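Local coordinates for ATP phosphoribosyltransferase (Thermotoga maritima, PDB 1O63), which probably catalyses the condensation of ATP with 5-phosphoribose 1-diphosphate to PR-ATP, the first step of histidine biosynthesis, at residues K104-K109 with W123-I128. Residues are numbered along the deposited sequence; the frame is centred on the assembly and turned at random.
Sequences KRIATK and WHCRII
Lys104 lays the aliphatic end of its side chain over one face of the Trp123 indole, the two side chains crossing at about a right angle. Its CE sits 3.4 Å from the centroid of the five-membered ring, almost on the ring normal, in a CH-pi contact, while CD lies 3.5 Å from Trp123 CD2 at the ring fusion. A bend at chi4 (75°) places NZ over the same face, 4.4 Å from that centroid, as a cation-pi partner; the ammonium is also hydrogen-bonded to the carbonyls of Pro100 and Gly102. An alanine in place of Trp123 would probably leave the Lys104 methylenes without their flat apolar cover and the ammonium without its pi partner.

Backbone pairing is parallel, Lys104 to Ala107 facing Cys125 to Ile128. Five N-H···O bonds join the segments, the first from Lys104 N to His124 O (2.9 Å, 169°), just ahead of the second strand. Lys104 and Ile106 use both N-H and C=O, with Arg126 N on Lys104 O and Ile128 N on Ile106 O. Arg126 O accepts the N-H of Ile106 and Ile128 O that of Thr108, and each also receives a CA-H···O contact, from Arg105 CA and Ala107 CA respectively.

On the face that carries Ile106, Cys125 and Ile127, Ile106 CD1 reaches Cys125 SG at 3.6 Å, the sulfur disulfide-bonded to Cys118 of helix 111-121; at the end of the pairing, Thr108 CG2 meets Ile127 CG2 at 3.7 Å. Ile106, Thr108 and Ile127 also touch that helix, which connects the two parallel strands in a beta-alpha-beta unit whose second strand, 125-129, is outermost in the chain's mixed sheet, while 104-108 pairs on its other side with strand 145-150.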
# COMPACT_ATOMS: atom_id res chain seq x y z
N LYS A 104 20.36 11.36 8.79
CA LYS A 104 18.96 11.69 9.06
C LYS A 104 18.04 10.50 8.86
O LYS A 104 18.03 9.88 7.79
CB LYS A 104 18.56 12.89 8.22
CG LYS A 104 19.41 14.14 8.53
CD LYS A 104 19.90 14.77 7.23
CE LYS A 104 20.58 16.11 7.51
NZ LYS A 104 21.93 15.87 8.11
N ARG A 105 17.29 10.12 9.90
CA ARG A 105 16.35 9.01 9.77
C ARG A 105 15.01 9.58 9.25
O ARG A 105 14.49 10.52 9.84
CB ARG A 105 16.13 8.34 11.14
CG ARG A 105 17.38 7.71 11.75
CD ARG A 105 17.04 7.04 13.09
NE ARG A 105 16.25 7.91 13.94
CZ ARG A 105 15.39 7.53 14.89
NH1 ARG A 105 14.72 8.44 15.58
NH2 ARG A 105 15.23 6.25 15.19
N ILE A 106 14.61 9.17 8.05
CA ILE A 106 13.39 9.69 7.44
C ILE A 106 12.44 8.53 7.12
O ILE A 106 12.84 7.67 6.32
CB ILE A 106 13.68 10.43 6.12
CG1 ILE A 106 14.87 11.39 6.28
CG2 ILE A 106 12.45 11.15 5.62
CD1 ILE A 106 15.25 12.15 5.02
N ALA A 107 11.25 8.58 7.69
CA ALA A 107 10.19 7.61 7.39
C ALA A 107 9.38 8.14 6.21
O ALA A 107 9.17 9.35 6.12
CB ALA A 107 9.23 7.50 8.58
N THR A 108 8.92 7.23 5.34
CA THR A 108 8.14 7.73 4.18
C THR A 108 7.51 6.55 3.45
O THR A 108 8.01 5.42 3.56
CB THR A 108 9.11 8.46 3.22
OG1 THR A 108 8.42 8.94 2.07
CG2 THR A 108 10.21 7.50 2.74
N LYS A 109 6.48 6.81 2.68
CA LYS A 109 5.91 5.86 1.73
C LYS A 109 6.58 6.02 0.36
O LYS A 109 6.30 5.25 -0.58
CB LYS A 109 4.41 6.12 1.50
CG LYS A 109 3.58 6.10 2.76
CD LYS A 109 2.11 5.91 2.44
CE LYS A 109 1.44 7.21 2.11
NZ LYS A 109 -0.05 7.12 2.14
N TRP A 123 22.68 15.16 1.83
CA TRP A 123 22.47 14.55 3.13
C TRP A 123 22.75 13.05 3.09
O TRP A 123 22.47 12.39 2.08
CB TRP A 123 21.03 14.74 3.58
CG TRP A 123 20.56 16.11 3.94
CD1 TRP A 123 21.31 17.24 4.08
CD2 TRP A 123 19.21 16.48 4.29
NE1 TRP A 123 20.52 18.29 4.46
CE2 TRP A 123 19.22 17.85 4.60
CE3 TRP A 123 18.01 15.77 4.38
CZ2 TRP A 123 18.08 18.54 4.97
CZ3 TRP A 123 16.86 16.46 4.73
CH2 TRP A 123 16.90 17.82 5.03
N HIS A 124 23.22 12.52 4.21
CA HIS A 124 23.29 11.06 4.39
C HIS A 124 21.98 10.67 5.10
O HIS A 124 21.71 11.24 6.17
CB HIS A 124 24.50 10.65 5.21
CG HIS A 124 25.80 10.71 4.45
ND1 HIS A 124 26.50 11.88 4.27
CD2 HIS A 124 26.51 9.73 3.83
CE1 HIS A 124 27.60 11.62 3.57
NE2 HIS A 124 27.63 10.33 3.30
N CYS A 125 21.17 9.85 4.49
CA CYS A 125 19.85 9.53 5.05
C CYS A 125 19.66 8.05 5.30
O CYS A 125 20.10 7.19 4.52
CB CYS A 125 18.78 10.04 4.06
SG CYS A 125 18.67 11.83 3.88
N ARG A 126 18.97 7.72 6.36
CA ARG A 126 18.58 6.34 6.68
C ARG A 126 17.06 6.27 6.40
O ARG A 126 16.30 6.81 7.22
CB ARG A 126 18.90 6.07 8.14
CG ARG A 126 18.97 4.64 8.58
CD ARG A 126 20.20 3.93 8.04
NE ARG A 126 20.81 3.07 9.03
CZ ARG A 126 20.26 2.10 9.74
NH1 ARG A 126 21.00 1.42 10.62
NH2 ARG A 126 18.98 1.79 9.61
N ILE A 127 16.68 5.79 5.23
CA ILE A 127 15.27 5.87 4.82
C ILE A 127 14.44 4.69 5.27
O ILE A 127 14.68 3.55 4.88
CB ILE A 127 15.13 6.02 3.30
CG1 ILE A 127 15.87 7.26 2.81
CG2 ILE A 127 13.65 6.11 2.90
CD1 ILE A 127 15.94 7.36 1.29
N ILE A 128 13.36 4.98 6.00
CA ILE A 128 12.49 3.92 6.51
C ILE A 128 11.13 3.89 5.83
O ILE A 128 10.27 4.73 6.11
CB ILE A 128 12.30 4.12 8.04
CG1 ILE A 128 13.70 4.13 8.71
CG2 ILE A 128 11.42 3.01 8.59
CD1 ILE A 128 13.69 4.48 10.17